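Local structure of C alpha-dehydrogenase (Sphingobium sp. SYK-6, 4YAC) at residues G6-V11 and Q80-V85; Q22-A27 and M48-Q53; V34-I39 and V56-V61. The protein binds NADH as a short-chain dehydrogenase/reductase and probably oxidises the C-alpha alcohol of substrates in the lignin beta-aryl ether cleavage pathway. All coordinates share one frame; numbering follows the deposited sequence.

In the fold
All three contacts belong to the NADH-binding Rossmann fold and lie on the same side of the chain's centre. Contacts 1 and 3 reach the same parallel sheet, where strands 8-12 and 33-38 are neighbours. Contact 2 pairs two helices, 17-28 and 41-51, that pack on one face of that sheet; helix 41-51 connects the two strands of contact 3. Contact 2 is the most buried, although its lysine and tyrosine are partly exposed. Contacts 1 and 3 are partly buried. The chemistry follows the place: contact 1 is apolar packing against a turn, contact 2 adds a cation-pi pair, and contact 3 joins strands by backbone bonds and apolar side chains, and holds an aspartate that binds NADH.

Contact 1 (G6-V11 and Q80-V85)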
loop_
_atom_site.group_PDB
_atom_site.type_symbol
_atom_site.label_atom_id
_atom_site.label_comp_id
_atom_site.label_asym_id
_atom_site.label_seq_id
_atom_site.Cartn_x
_atom_site.Cartn_y
_atom_site.Cartn_z
ATOM N N GLY A 6 -24.292 -14.148 -19.634
ATOM C CA GLY A 6 -23.902 -13.726 -20.966
ATOM C C GLY A 6 -22.893 -12.592 -20.990
ATOM O O GLY A 6 -22.348 -12.262 -22.042
ATOM N N LYS A 7 -22.643 -11.982 -19.838
ATOM C CA LYS A 7 -21.657 -10.915 -19.764
ATOM C C LYS A 7 -20.261 -11.522 -19.691
ATOM O O LYS A 7 -20.106 -12.705 -19.386
ATOM C CB LYS A 7 -21.930 -10.003 -18.570
ATOM C CG LYS A 7 -23.178 -9.152 -18.755
ATOM C CD LYS A 7 -23.352 -8.108 -17.667
ATOM C CE LYS A 7 -24.662 -7.357 -17.860
ATOM N NZ LYS A 7 -24.840 -6.246 -16.892
ATOM N N VAL A 8 -19.255 -10.706 -19.989
ATOM C CA VAL A 8 -17.886 -11.186 -20.170
ATOM C C VAL A 8 -16.987 -10.902 -18.969
ATOM O O VAL A 8 -16.883 -9.764 -18.524
ATOM C CB VAL A 8 -17.254 -10.546 -21.418
ATOM C CG1 VAL A 8 -15.858 -11.100 -21.668
ATOM C CG2 VAL A 8 -18.143 -10.785 -22.631
ATOM N N ALA A 9 -16.325 -11.941 -18.469
ATOM C CA ALA A 9 -15.379 -11.803 -17.366
ATOM C C ALA A 9 -13.962 -12.098 -17.839
ATOM O O ALA A 9 -13.740 -12.991 -18.655
ATOM C CB ALA A 9 -15.754 -12.729 -16.214
ATOM N N PHE A 10 -13.009 -11.341 -17.308
ATOM C CA PHE A 10 -11.599 -11.528 -17.608
ATOM C C PHE A 10 -10.898 -11.809 -16.286
ATOM O O PHE A 10 -10.803 -10.924 -15.435
ATOM C CB PHE A 10 -11.039 -10.282 -18.303
ATOM C CG PHE A 10 -9.683 -10.473 -18.921
ATOM C CD1 PHE A 10 -8.535 -10.333 -18.159
ATOM C CD2 PHE A 10 -9.554 -10.758 -20.272
ATOM C CE1 PHE A 10 -7.283 -10.494 -18.727
ATOM C CE2 PHE A 10 -8.307 -10.919 -20.846
ATOM C CZ PHE A 10 -7.168 -10.785 -20.070
ATOM N N VAL A 11 -10.441 -13.049 -16.108
ATOM C CA VAL A 11 -9.910 -13.509 -14.823
ATOM C C VAL A 11 -8.424 -13.837 -14.925
ATOM O O VAL A 11 -8.033 -14.790 -15.601
ATOM C CB VAL A 11 -10.674 -14.761 -14.320
ATOM C CG1 VAL A 11 -10.168 -15.191 -12.943
ATOM C CG2 VAL A 11 -12.174 -14.490 -14.267
ATOM N N GLN A 80 -12.885 -10.006 -29.359
ATOM C CA GLN A 80 -13.172 -10.679 -30.621
ATOM C C GLN A 80 -13.910 -11.986 -30.386
ATOM O O GLN A 80 -14.798 -12.355 -31.154
ATOM C CB GLN A 80 -11.882 -10.950 -31.400
ATOM C CG GLN A 80 -11.266 -9.719 -32.049
ATOM C CD GLN A 80 -12.250 -8.966 -32.925
ATOM O OE1 GLN A 80 -12.976 -9.564 -33.719
ATOM N NE2 GLN A 80 -12.289 -7.648 -32.771
ATOM N N VAL A 81 -13.542 -12.681 -29.318
ATOM C CA VAL A 81 -14.092 -14.002 -29.047
ATOM C C VAL A 81 -15.473 -13.920 -28.393
ATOM O O VAL A 81 -16.394 -14.643 -28.788
ATOM C CB VAL A 81 -13.129 -14.813 -28.157
ATOM C CG1 VAL A 81 -13.777 -16.106 -27.673
ATOM C CG2 VAL A 81 -11.848 -15.118 -28.925
ATOM N N PHE A 82 -15.616 -13.039 -27.405
ATOM C CA PHE A 82 -16.868 -12.904 -26.659
ATOM C C PHE A 82 -17.481 -11.518 -26.818
ATOM O O PHE A 82 -18.621 -11.381 -27.253
ATOM C CB PHE A 82 -16.644 -13.181 -25.168
ATOM C CG PHE A 82 -16.354 -14.621 -24.834
ATOM C CD1 PHE A 82 -16.954 -15.660 -25.527
ATOM C CD2 PHE A 82 -15.489 -14.932 -23.797
ATOM C CE1 PHE A 82 -16.686 -16.977 -25.201
ATOM C CE2 PHE A 82 -15.218 -16.242 -23.465
ATOM C CZ PHE A 82 -15.812 -17.266 -24.164
ATOM N N GLY A 83 -16.724 -10.494 -26.442
ATOM C CA GLY A 83 -17.213 -9.127 -26.475
ATOM C C GLY A 83 -16.508 -8.307 -25.414
ATOM O O GLY A 83 -15.599 -8.815 -24.756
ATOM N N PRO A 84 -16.918 -7.040 -25.231
ATOM C CA PRO A 84 -16.218 -6.178 -24.267
ATOM C C PRO A 84 -16.259 -6.736 -22.850
ATOM O O PRO A 84 -17.265 -7.320 -22.450
ATOM C CB PRO A 84 -16.984 -4.852 -24.351
ATOM C CG PRO A 84 -17.732 -4.907 -25.646
ATOM C CD PRO A 84 -18.055 -6.349 -25.861
ATOM N N VAL A 85 -15.173 -6.558 -22.104
ATOM C CA VAL A 85 -15.101 -7.058 -20.739
ATOM C C VAL A 85 -16.051 -6.287 -19.835
ATOM O O VAL A 85 -16.014 -5.055 -19.784
ATOM C CB VAL A 85 -13.668 -6.959 -20.179
ATOM C CG1 VAL A 85 -13.620 -7.448 -18.733
ATOM C CG2 VAL A 85 -12.711 -7.762 -21.040
#
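Phe82 and Val8 meet at the start of strand 8-12. One face of the Phe82 ring carries CG1 of its chain neighbour Val81, 3.8 Å above the plane and set toward the rim. Val8 CG1 comes to the same ring obliquely. The Phe82 side chain also packs on Lys33 and Val35 of strand 33-38 and on Ala57 and His59 of strand 57-62. The second ring, Phe10, is approached obliquely by Val85 CG2.

Val8 has the largest share of the contact. It points into the turn made by residues 82-85. Its CB lies 3.4 Å from Pro84 O. CG1 stands anti to the backbone N (chi1 -177°) and lies 3.9 Å from Gly83 O. CG2, the branch beside the backbone N, lies 3.8 Å from Phe82 CB. The two methyls therefore fit against both the carbonyl side of the turn and the base of the aromatic side chain. An alanine here would probably open a gap between the strand and the turn, and leave Phe82 CB without its methyl neighbours.

Further along the strand, Phe10 CB sits 3.9 Å from Val85 CG1. Phe10 CG is anti to the backbone N (chi1 -167°), and the end of the side chain leads away from 80-85 toward Val35 and Ala37 of strand 33-38. No hydrogen bond joins the two segments. Val8 instead bonds to the residues that follow, Asp86 and Leu87, where the chain enters strand 87-90.

Gly83 follows the end of helix 68-81 with a positive phi of 152°, a backbone shape that suits glycine. The arrangement is the return of a beta-alpha-beta crossover in a Rossmann fold. Helix 68-81 follows edge strand 57-62 and leads to strand 87-90, which lies beside strand 8-12.

Contact 2 (Q22-A27 and M48-Q53); sequences QAKVLA and MGYFSQ
Lys24 lays its aliphatic chain and amino end over one face of the Tyr50 ring. Its CE lies over the centre of the ring, 3.6 Å above the plane. NZ is 4.2 Å from the centroid of the Tyr50 ring and only 13° off the ring normal, which makes a cation-pi pair. The methylene CE adds a CH-pi contact to the same face. The lysine chain is extended beyond CG and crosses the ring, with CD and CE both near Tyr50 CE2 and CZ. Tyr50 points toward the other helix, and its OH is hydrogen-bonded to Glu28, which is likely to limit movement of the phenol.

Phe51 fills the space closer to the sheet. Its CZ meets Lys24 CG at 3.8 Å. Ala27 CB lies 4.1 Å from Phe51 CE1, and Ala23 CB lies 4.2 Å from Phe51 CZ. Ala23 and Ala27, one turn apart, bring only small CB groups against the ring. Lys24 N lies at the ring edge, in its plane.

The two aromatic neighbours also touch each other. Tyr50 CD2 sits 3.7 Å above one face of the Phe51 ring, offset toward its rim. Phe51 CE1 in turn lies in the plane of the Tyr50 ring, at its edge.

Helices 17-28 and 41-51 lie side by side on the sheet. Ala23 rests on Ile36 of strand 33-38. Ala27, Met48 and Phe51 all reach Val58 of strand 57-62. Farther round helix 17-28, Val25 packs on helix 231-243.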
loop_
_atom_site.group_PDB
_atom_site.type_symbol
_atom_site.label_atom_id
_atom_site.label_comp_id
_atom_site.label_asym_id
_atom_site.label_seq_id
_atom_site.Cartn_x
_atom_site.Cartn_y
_atom_site.Cartn_z
ATOM N N GLN A 22 -12.635 -18.627 -8.932
ATOM C CA GLN A 22 -13.472 -17.523 -9.386
ATOM C C GLN A 22 -14.020 -17.819 -10.779
ATOM O O GLN A 22 -15.213 -17.658 -11.028
ATOM C CB GLN A 22 -12.679 -16.212 -9.373
ATOM C CG GLN A 22 -12.325 -15.760 -7.959
ATOM C CD GLN A 22 -11.420 -14.540 -7.914
ATOM O OE1 GLN A 22 -10.981 -14.032 -8.946
ATOM N NE2 GLN A 22 -11.125 -14.073 -6.705
ATOM N N ALA A 23 -13.150 -18.276 -11.672
ATOM C CA ALA A 23 -13.547 -18.602 -13.040
ATOM C C ALA A 23 -14.653 -19.656 -13.081
ATOM O O ALA A 23 -15.625 -19.521 -13.833
ATOM C CB ALA A 23 -12.338 -19.080 -13.836
ATOM N N LYS A 24 -14.509 -20.704 -12.274
ATOM C CA LYS A 24 -15.486 -21.789 -12.250
ATOM C C LYS A 24 -16.869 -21.284 -11.868
ATOM O O LYS A 24 -17.865 -21.597 -12.528
ATOM C CB LYS A 24 -15.060 -22.880 -11.270
ATOM C CG LYS A 24 -13.930 -23.763 -11.755
ATOM C CD LYS A 24 -13.623 -24.854 -10.732
ATOM C CE LYS A 24 -12.464 -25.736 -11.166
ATOM N NZ LYS A 24 -12.135 -26.773 -10.147
ATOM N N VAL A 25 -16.926 -20.509 -10.792
ATOM C CA VAL A 25 -18.191 -19.988 -10.284
ATOM C C VAL A 25 -18.824 -19.025 -11.280
ATOM O O VAL A 25 -20.037 -19.049 -11.484
ATOM C CB VAL A 25 -17.998 -19.279 -8.924
ATOM C CG1 VAL A 25 -19.274 -18.565 -8.483
ATOM C CG2 VAL A 25 -17.565 -20.282 -7.862
ATOM N N LEU A 26 -18.010 -18.181 -11.905
ATOM C CA LEU A 26 -18.539 -17.208 -12.853
ATOM C C LEU A 26 -19.038 -17.894 -14.129
ATOM O O LEU A 26 -20.081 -17.525 -14.672
ATOM C CB LEU A 26 -17.475 -16.155 -13.186
ATOM C CG LEU A 26 -17.056 -15.272 -12.004
ATOM C CD1 LEU A 26 -15.843 -14.423 -12.366
ATOM C CD2 LEU A 26 -18.203 -14.388 -11.542
ATOM N N ALA A 27 -18.307 -18.904 -14.592
ATOM C CA ALA A 27 -18.660 -19.608 -15.825
ATOM C C ALA A 27 -19.850 -20.546 -15.640
ATOM O O ALA A 27 -20.704 -20.670 -16.525
ATOM C CB ALA A 27 -17.460 -20.392 -16.337
ATOM N N MET A 48 -8.918 -26.080 -18.815
ATOM C CA MET A 48 -9.796 -26.372 -19.944
ATOM C C MET A 48 -10.172 -27.847 -19.979
ATOM O O MET A 48 -11.190 -28.218 -20.564
ATOM C CB MET A 48 -9.135 -25.961 -21.262
ATOM C CG MET A 48 -8.894 -24.463 -21.386
ATOM S SD MET A 48 -10.369 -23.484 -21.051
ATOM C CE MET A 48 -11.433 -24.007 -22.393
ATOM N N GLY A 49 -9.362 -28.690 -19.350
ATOM C CA GLY A 49 -9.709 -30.093 -19.214
ATOM C C GLY A 49 -10.970 -30.229 -18.380
ATOM O O GLY A 49 -11.852 -31.045 -18.676
ATOM N N TYR A 50 -11.050 -29.414 -17.332
ATOM C CA TYR A 50 -12.231 -29.351 -16.478
ATOM C C TYR A 50 -13.420 -28.745 -17.224
ATOM O O TYR A 50 -14.499 -29.348 -17.310
ATOM C CB TYR A 50 -11.922 -28.532 -15.217
ATOM C CG TYR A 50 -13.129 -28.236 -14.353
ATOM C CD1 TYR A 50 -13.557 -29.141 -13.393
ATOM C CD2 TYR A 50 -13.836 -27.049 -14.496
ATOM C CE1 TYR A 50 -14.658 -28.877 -12.603
ATOM C CE2 TYR A 50 -14.935 -26.777 -13.710
ATOM C CZ TYR A 50 -15.342 -27.693 -12.765
ATOM O OH TYR A 50 -16.433 -27.423 -11.976
ATOM N N PHE A 51 -13.217 -27.554 -17.776
ATOM C CA PHE A 51 -14.313 -26.817 -18.395
ATOM C C PHE A 51 -14.864 -27.527 -19.627
ATOM O O PHE A 51 -16.003 -27.290 -20.014
ATOM C CB PHE A 51 -13.868 -25.402 -18.766
ATOM C CG PHE A 51 -13.734 -24.484 -17.585
ATOM C CD1 PHE A 51 -14.819 -24.232 -16.762
ATOM C CD2 PHE A 51 -12.525 -23.871 -17.298
ATOM C CE1 PHE A 51 -14.704 -23.394 -15.675
ATOM C CE2 PHE A 51 -12.399 -23.028 -16.207
ATOM C CZ PHE A 51 -13.490 -22.788 -15.394
ATOM N N SER A 52 -14.069 -28.402 -20.238
ATOM C CA SER A 52 -14.536 -29.152 -21.406
ATOM C C SER A 52 -15.595 -30.187 -21.029
ATOM O O SER A 52 -16.193 -30.818 -21.903
ATOM C CB SER A 52 -13.374 -29.857 -22.106
ATOM O OG SER A 52 -12.941 -30.981 -21.359
ATOM N N GLN A 53 -15.803 -30.370 -19.726
ATOM C CA GLN A 53 -16.798 -31.307 -19.212
ATOM C C GLN A 53 -17.969 -30.584 -18.539
ATOM O O GLN A 53 -18.743 -31.199 -17.803
ATOM C CB GLN A 53 -16.143 -32.271 -18.224
ATOM C CG GLN A 53 -14.961 -33.029 -18.806
ATOM C CD GLN A 53 -15.342 -33.888 -19.995
ATOM O OE1 GLN A 53 -16.400 -34.507 -20.007
ATOM N NE2 GLN A 53 -14.482 -33.925 -21.005
#

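Contact 3 (V34-I39 and V56-V61); sequences VVIADI and VAVHPV. With NAI (1,4-dihydronicotinamide adenine dinucleotide), chain B.
Asp38 N bonds to Val61 O at 3.2 Å, the last of five backbone hydrogen bonds between these parallel strands. The others run alternately: Val34 N to Ala57 O, His59 N to Val34 O, Ile36 N to His59 O, and Val61 N to Ile36 O. The bond from Ile36 N to His59 O is the most bent, with an N-H...O angle of 143°.

Side chains add to this on both faces. On one, Val61 CG1 stands between the backbone N and the carbonyl carbon (chi1 58°), and from there lies 3.7 Å from both Val35 CG1 and Ala37 CB. On the other, Ile36 CG1 packs 4.1 Å from Val58 CG1, under helices 17-28 and 41-51. His59 is hydrogen-bonded to Glu77 of helix 68-81.

The strand end carries the coenzyme. Asp38 OD1 accepts a 2.8 Å hydrogen bond from O2B of the NADH adenosine ribose, and Asp38 OD2 accepts one of 2.6 Å from O3B. The backbone N-H groups of Arg40 and Gly15 also hold the carboxylate, and Ile39 packs on the adenine.

A carboxylate that grips both ribose hydroxyls is the usual mark of NAD-dependent members of this family. It would probably repel the 2'-phosphate of NADP.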
loop_
_atom_site.group_PDB
_atom_site.type_symbol
_atom_site.label_atom_id
_atom_site.label_comp_id
_atom_site.label_asym_id
_atom_site.label_seq_id
_atom_site.Cartn_x
_atom_site.Cartn_y
_atom_site.Cartn_z
ATOM N N VAL A 34 -16.366 -16.445 -19.799
ATOM C CA VAL A 34 -15.158 -16.197 -19.025
ATOM C C VAL A 34 -13.883 -16.423 -19.818
ATOM O O VAL A 34 -13.681 -17.488 -20.399
ATOM C CB VAL A 34 -15.109 -17.093 -17.779
ATOM C CG1 VAL A 34 -13.860 -16.776 -16.941
ATOM C CG2 VAL A 34 -16.367 -16.917 -16.945
ATOM N N VAL A 35 -13.022 -15.408 -19.825
ATOM C CA VAL A 35 -11.664 -15.553 -20.329
ATOM C C VAL A 35 -10.743 -15.794 -19.146
ATOM O O VAL A 35 -10.709 -14.983 -18.227
ATOM C CB VAL A 35 -11.193 -14.304 -21.104
ATOM C CG1 VAL A 35 -9.756 -14.477 -21.593
ATOM C CG2 VAL A 35 -12.126 -14.020 -22.277
ATOM N N ILE A 36 -10.014 -16.907 -19.155
ATOM C CA ILE A 36 -9.002 -17.142 -18.131
ATOM C C ILE A 36 -7.648 -16.820 -18.732
ATOM O O ILE A 36 -7.288 -17.336 -19.790
ATOM C CB ILE A 36 -9.035 -18.587 -17.570
ATOM C CG1 ILE A 36 -8.980 -19.643 -18.684
ATOM C CG2 ILE A 36 -10.291 -18.778 -16.736
ATOM C CD1 ILE A 36 -8.861 -21.067 -18.164
ATOM N N ALA A 37 -6.924 -15.929 -18.059
ATOM C CA ALA A 37 -5.634 -15.446 -18.520
ATOM C C ALA A 37 -4.558 -15.883 -17.545
ATOM O O ALA A 37 -4.633 -15.577 -16.361
ATOM C CB ALA A 37 -5.645 -13.938 -18.656
ATOM N N ASP A 38 -3.562 -16.601 -18.047
ATOM C CA ASP A 38 -2.540 -17.197 -17.197
ATOM C C ASP A 38 -1.216 -17.285 -17.939
ATOM O O ASP A 38 -1.194 -17.471 -19.148
ATOM C CB ASP A 38 -2.985 -18.586 -16.743
ATOM C CG ASP A 38 -2.326 -19.017 -15.457
ATOM O OD1 ASP A 38 -1.148 -19.437 -15.496
ATOM O OD2 ASP A 38 -2.994 -18.943 -14.408
ATOM N N ILE A 39 -0.110 -17.153 -17.219
ATOM C CA ILE A 39 1.199 -17.222 -17.852
ATOM C C ILE A 39 1.578 -18.663 -18.194
ATOM O O ILE A 39 2.304 -18.900 -19.156
ATOM C CB ILE A 39 2.286 -16.596 -16.956
ATOM C CG1 ILE A 39 3.538 -16.295 -17.781
ATOM C CG2 ILE A 39 2.602 -17.500 -15.764
ATOM C CD1 ILE A 39 4.584 -15.457 -17.028
ATOM N N VAL A 56 -20.271 -24.558 -20.326
ATOM C CA VAL A 56 -19.730 -23.230 -20.115
ATOM C C VAL A 56 -19.178 -22.642 -21.400
ATOM O O VAL A 56 -18.927 -23.359 -22.372
ATOM C CB VAL A 56 -18.600 -23.254 -19.070
ATOM C CG1 VAL A 56 -19.128 -23.755 -17.740
ATOM C CG2 VAL A 56 -17.451 -24.129 -19.557
ATOM N N ALA A 57 -18.999 -21.327 -21.381
ATOM C CA ALA A 57 -18.249 -20.625 -22.404
ATOM C C ALA A 57 -16.988 -20.089 -21.749
ATOM O O ALA A 57 -17.034 -19.075 -21.056
ATOM C CB ALA A 57 -19.061 -19.498 -23.008
ATOM N N VAL A 58 -15.878 -20.789 -21.959
ATOM C CA VAL A 58 -14.591 -20.376 -21.418
ATOM C C VAL A 58 -13.532 -20.352 -22.514
ATOM O O VAL A 58 -13.408 -21.300 -23.296
ATOM C CB VAL A 58 -14.122 -21.307 -20.275
ATOM C CG1 VAL A 58 -12.747 -20.892 -19.748
ATOM C CG2 VAL A 58 -15.138 -21.305 -19.145
ATOM N N HIS A 59 -12.779 -19.257 -22.555
ATOM C CA HIS A 59 -11.717 -19.068 -23.529
ATOM C C HIS A 59 -10.387 -18.834 -22.812
ATOM O O HIS A 59 -10.263 -17.877 -22.060
ATOM C CB HIS A 59 -12.012 -17.882 -24.443
ATOM C CG HIS A 59 -10.925 -17.620 -25.436
ATOM N ND1 HIS A 59 -10.726 -18.413 -26.545
ATOM C CD2 HIS A 59 -9.951 -16.679 -25.464
ATOM C CE1 HIS A 59 -9.689 -17.958 -27.227
ATOM N NE2 HIS A 59 -9.203 -16.906 -26.594
ATOM N N PRO A 60 -9.391 -19.703 -23.047
ATOM C CA PRO A 60 -8.068 -19.512 -22.442
ATOM C C PRO A 60 -7.188 -18.576 -23.262
ATOM O O PRO A 60 -7.281 -18.570 -24.490
ATOM C CB PRO A 60 -7.494 -20.925 -22.438
ATOM C CG PRO A 60 -8.054 -21.528 -23.675
ATOM C CD PRO A 60 -9.444 -20.945 -23.841
ATOM N N VAL A 61 -6.353 -17.792 -22.588
ATOM C CA VAL A 61 -5.331 -17.013 -23.268
ATOM C C VAL A 61 -4.069 -17.018 -22.425
ATOM O O VAL A 61 -4.108 -16.688 -21.239
ATOM C CB VAL A 61 -5.784 -15.560 -23.536
ATOM C CG1 VAL A 61 -6.168 -14.839 -22.243
ATOM C CG2 VAL A 61 -4.700 -14.792 -24.286
HETATM P PA NAI B . -1.605 -20.422 -7.584
HETATM O O1A NAI B . -0.176 -20.848 -7.815
HETATM O O2A NAI B . -2.461 -21.665 -7.284
HETATM O O5B NAI B . -2.158 -19.694 -8.863
HETATM C C5B NAI B . -1.485 -18.584 -9.363
HETATM C C4B NAI B . -1.702 -18.492 -10.814
HETATM O O4B NAI B . -1.260 -17.165 -11.258
HETATM C C3B NAI B . -0.917 -19.485 -11.536
HETATM O O3B NAI B . -1.714 -20.154 -12.505
HETATM C C2B NAI B . 0.155 -18.751 -12.159
HETATM O O2B NAI B . 0.606 -19.394 -13.367
HETATM C C1B NAI B . -0.415 -17.446 -12.420
HETATM N N9A NAI B . 0.571 -16.419 -12.619
HETATM C C8A NAI B . 1.691 -16.160 -11.887
HETATM N N7A NAI B . 2.358 -15.119 -12.412
HETATM C C5A NAI B . 1.678 -14.665 -13.511
HETATM C C6A NAI B . 1.846 -13.652 -14.450
HETATM N N6A NAI B . 2.967 -12.765 -14.408
HETATM N N1A NAI B . 0.929 -13.496 -15.444
HETATM C C2A NAI B . -0.143 -14.303 -15.547
HETATM N N3A NAI B . -0.347 -15.290 -14.657
HETATM C C4A NAI B . 0.535 -15.496 -13.645
HETATM O O3 NAI B . -1.677 -19.423 -6.406
HETATM P PN NAI B . -2.987 -19.274 -5.493
HETATM O O1N NAI B . -3.226 -20.573 -4.739
HETATM O O2N NAI B . -2.768 -18.075 -4.453
HETATM O O5D NAI B . -4.218 -18.960 -6.380
#